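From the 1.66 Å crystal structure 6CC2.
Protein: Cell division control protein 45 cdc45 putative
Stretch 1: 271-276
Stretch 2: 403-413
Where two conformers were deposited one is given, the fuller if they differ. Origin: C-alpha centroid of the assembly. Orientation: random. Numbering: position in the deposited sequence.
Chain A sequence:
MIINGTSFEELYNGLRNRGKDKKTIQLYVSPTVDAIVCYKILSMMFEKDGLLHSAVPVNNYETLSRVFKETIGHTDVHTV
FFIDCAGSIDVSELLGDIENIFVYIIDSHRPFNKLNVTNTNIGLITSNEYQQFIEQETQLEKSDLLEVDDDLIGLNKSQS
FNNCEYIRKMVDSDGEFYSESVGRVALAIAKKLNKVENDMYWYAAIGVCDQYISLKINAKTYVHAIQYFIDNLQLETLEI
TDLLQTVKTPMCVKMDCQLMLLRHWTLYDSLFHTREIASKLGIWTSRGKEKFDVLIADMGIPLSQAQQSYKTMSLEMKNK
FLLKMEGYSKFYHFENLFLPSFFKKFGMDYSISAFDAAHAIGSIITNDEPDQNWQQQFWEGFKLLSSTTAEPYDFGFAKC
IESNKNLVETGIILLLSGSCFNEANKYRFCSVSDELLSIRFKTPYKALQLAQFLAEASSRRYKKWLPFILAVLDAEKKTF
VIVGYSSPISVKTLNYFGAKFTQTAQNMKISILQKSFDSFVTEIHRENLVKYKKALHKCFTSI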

# COMPACT_ATOMS: atom_id res chain seq x y z
N LEU A 271 -15.46 -0.31 -13.06
CA LEU A 271 -14.85 -1.21 -14.03
C LEU A 271 -13.74 -0.52 -14.81
O LEU A 271 -12.67 -1.10 -15.00
N PHE A 272 -13.96 0.72 -15.23
CA PHE A 272 -12.96 1.41 -16.04
C PHE A 272 -11.69 1.70 -15.26
O PHE A 272 -10.61 1.79 -15.86
N HIS A 273 -11.77 1.84 -13.95
CA HIS A 273 -10.61 2.22 -13.13
C HIS A 273 -9.98 1.05 -12.37
O HIS A 273 -9.04 1.27 -11.60
N THR A 274 -10.46 -0.17 -12.56
CA THR A 274 -9.83 -1.35 -11.98
C THR A 274 -8.69 -1.76 -12.92
O THR A 274 -8.91 -2.25 -14.02
N ARG A 275 -7.45 -1.55 -12.46
CA ARG A 275 -6.33 -1.47 -13.37
C ARG A 275 -6.07 -2.78 -14.10
O ARG A 275 -5.78 -2.77 -15.31
N GLU A 276 -6.08 -3.90 -13.38
CA GLU A 276 -5.75 -5.16 -14.04
C GLU A 276 -6.82 -5.54 -15.05
O GLU A 276 -6.52 -6.07 -16.12
N SER A 403 -8.94 10.66 -6.98
CA SER A 403 -7.56 10.48 -7.40
C SER A 403 -7.47 9.54 -8.60
O SER A 403 -6.77 9.82 -9.57
N ASN A 404 -8.17 8.41 -8.54
CA ASN A 404 -8.10 7.46 -9.64
C ASN A 404 -8.71 8.03 -10.92
O ASN A 404 -8.19 7.77 -12.01
N LYS A 405 -9.77 8.84 -10.83
CA LYS A 405 -10.31 9.45 -12.04
C LYS A 405 -9.29 10.39 -12.68
O LYS A 405 -9.14 10.41 -13.90
N ASN A 406 -8.59 11.16 -11.85
CA ASN A 406 -7.59 12.09 -12.37
C ASN A 406 -6.39 11.35 -12.95
O ASN A 406 -5.89 11.71 -14.03
N LEU A 407 -5.90 10.34 -12.23
CA LEU A 407 -4.69 9.63 -12.66
C LEU A 407 -4.93 8.83 -13.93
O LEU A 407 -4.11 8.87 -14.86
N VAL A 408 -6.04 8.09 -14.00
CA VAL A 408 -6.33 7.28 -15.19
C VAL A 408 -6.49 8.18 -16.41
O VAL A 408 -5.92 7.92 -17.48
N GLU A 409 -7.25 9.27 -16.26
CA GLU A 409 -7.45 10.18 -17.39
C GLU A 409 -6.11 10.72 -17.90
O GLU A 409 -5.82 10.67 -19.11
N THR A 410 -5.29 11.28 -17.00
CA THR A 410 -4.00 11.80 -17.42
C THR A 410 -3.11 10.67 -17.95
O THR A 410 -2.43 10.83 -18.98
N GLY A 411 -3.10 9.54 -17.26
CA GLY A 411 -2.16 8.49 -17.57
C GLY A 411 -2.41 7.89 -18.94
O GLY A 411 -1.46 7.61 -19.69
N ILE A 412 -3.68 7.70 -19.29
CA ILE A 412 -4.03 7.21 -20.62
C ILE A 412 -3.46 8.14 -21.68
O ILE A 412 -2.88 7.68 -22.67
N ILE A 413 -3.63 9.45 -21.49
CA ILE A 413 -3.11 10.41 -22.47
C ILE A 413 -1.61 10.23 -22.63
O ILE A 413 -1.08 10.17 -23.75

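The contact is a small, mixed one, burying 348 Å² in total, in which Phe272, His273 and Arg275 of stretch 1 pack along a single helix, with an apolar patch at one end, a charged hydrogen bond at the other and two waters bridging polar atoms.

Residues 403-413 are helical throughout, and the face they present is built from Asn404, Val408 and Ile412, spaced four residues apart, whose CA-to-CB bonds all point toward stretch 1. The backbones come closest at His273 and Asn404, whose CA atoms lie 6.8 Å apart.

His273 forms the centre. Its CA-to-CB bond points toward the helix, and with chi1 in the m well (-67°) and chi2 at 84° the imidazole settles among Asn404, Lys405 and Val408. His273 CD2 lies 3.5 Å from Val408 CG2, and the same CD2 stands 3.4 Å from Asn404 O, which sits at the ring edge, near its plane. Asn404 O also accepts the helical hydrogen bond from Val408 N (2.9 Å). His273 NE2 approaches Lys405 CA at 3.6 Å and reaches the helix backbone through water 2, which lies 2.8 Å from His273 NE2 and donates to Lys405 O, also at 2.8 Å. Lys405 itself, chi1 m, covers this side with the base of its chain, Lys405 CG being 3.8 Å from His273 NE2, while its end leads away.

Phe272 starts sideways, but its t rotamer (chi1 -167°) brings the ring over to the helix. Phe272 CE2 packs against Val408 CG1 at 3.8 Å and Phe272 CZ against Ile412 CD1 at 3.9 Å; both methyls approach the ring obliquely. Val408, with chi1 at 166° (t), thus lies against both rings, CG1 being its closest atom to the phenyl and CG2 its closest to the imidazole. Ile412 reaches out in the extended m, t conformation.

Arg275 also leaves the backbone sideways, and its m, t, t chain, with chi4 at 177°, stretches to Asn404. Arg275 NH2 donates to Asn404 OD1 at 2.9 Å with an N-H...O angle of 163°, and the oxygen lies near the guanidinium plane, a favourable arrangement for this bond. Water 1 reinforces the pairing: it accepts from Arg275 NE at 2.9 Å and donates to both Asn404 OD1 and His273 O, each 2.7 Å away. Asn404 OD1, on a side chain with chi1 at -84° (m), therefore receives two hydrogen bonds, whereas Asn404 ND2 is satisfied elsewhere in the structure.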

# COMPACT_ATOMS: atom_id res chain seq x y z
CB LEU A 271 -15.92 -1.73 -15.00
CG LEU A 271 -15.46 -2.68 -16.09
CD1 LEU A 271 -14.77 -3.90 -15.53
CD2 LEU A 271 -16.66 -3.10 -16.94
CB PHE A 272 -13.56 2.71 -16.59
CG PHE A 272 -12.73 3.35 -17.69
CD1 PHE A 272 -12.84 2.90 -18.99
CD2 PHE A 272 -11.86 4.37 -17.40
CE1 PHE A 272 -12.09 3.47 -19.99
CE2 PHE A 272 -11.09 4.95 -18.41
CZ PHE A 272 -11.22 4.50 -19.70
CB HIS A 273 -11.02 3.32 -12.16
CG HIS A 273 -11.36 4.60 -12.85
ND1 HIS A 273 -12.61 4.85 -13.40
CD2 HIS A 273 -10.61 5.70 -13.13
CE1 HIS A 273 -12.61 6.04 -13.97
NE2 HIS A 273 -11.41 6.57 -13.83
CB THR A 274 -10.84 -2.47 -11.78
OG1 THR A 274 -11.89 -2.00 -10.89
CG2 THR A 274 -10.18 -3.69 -11.16
CB ARG A 275 -5.08 -1.01 -12.62
CG ARG A 275 -5.29 0.35 -12.02
CD ARG A 275 -4.09 0.88 -11.26
NE ARG A 275 -4.46 2.10 -10.56
CZ ARG A 275 -3.66 2.79 -9.75
NH1 ARG A 275 -2.41 2.37 -9.54
NH2 ARG A 275 -4.11 3.88 -9.15
CB GLU A 276 -5.58 -6.28 -13.01
CG GLU A 276 -5.33 -7.66 -13.67
CD GLU A 276 -5.02 -8.76 -12.67
OE1 GLU A 276 -4.30 -8.49 -11.68
OE2 GLU A 276 -5.51 -9.89 -12.87
CB SER A 403 -6.72 9.95 -6.24
OG SER A 403 -6.66 10.89 -5.17
CB ASN A 404 -8.75 6.14 -9.22
CG ASN A 404 -7.79 5.26 -8.45
OD1 ASN A 404 -6.96 4.56 -9.04
ND2 ASN A 404 -7.86 5.31 -7.14
CB LYS A 405 -11.61 10.19 -11.72
CG LYS A 405 -12.76 9.21 -11.44
CD LYS A 405 -13.99 9.91 -10.86
CE LYS A 405 -14.74 10.68 -11.90
NZ LYS A 405 -16.05 11.13 -11.36
CB ASN A 406 -7.15 13.04 -11.26
CG ASN A 406 -6.19 14.09 -11.74
OD1 ASN A 406 -6.21 14.49 -12.91
ND2 ASN A 406 -5.32 14.56 -10.85
CB LEU A 407 -4.21 8.72 -11.54
CG LEU A 407 -3.69 9.45 -10.31
CD1 LEU A 407 -3.52 8.47 -9.16
CD2 LEU A 407 -2.36 10.14 -10.65
CB VAL A 408 -7.57 6.40 -14.95
CG1 VAL A 408 -8.08 5.82 -16.30
CG2 VAL A 408 -7.26 5.31 -13.99
CB GLU A 409 -8.37 11.32 -16.98
CG GLU A 409 -8.58 12.37 -18.07
CD GLU A 409 -9.50 13.49 -17.63
OE1 GLU A 409 -10.70 13.46 -18.00
OE2 GLU A 409 -9.03 14.40 -16.91
CB THR A 410 -3.31 12.50 -16.24
OG1 THR A 410 -4.16 13.53 -15.72
CG2 THR A 410 -1.97 13.11 -16.65
CB ILE A 412 -5.56 7.08 -20.76
CG1 ILE A 412 -6.07 5.92 -19.90
CG2 ILE A 412 -5.93 6.88 -22.23
CD1 ILE A 412 -7.59 5.85 -19.84
CB ILE A 413 -3.47 11.85 -22.06
CG1 ILE A 413 -4.98 12.06 -22.11
CG2 ILE A 413 -2.76 12.87 -22.93
CD1 ILE A 413 -5.45 13.35 -21.47
O HOH W 1 -7.05 3.13 -11.30
O HOH W 2 -10.84 8.81 -15.40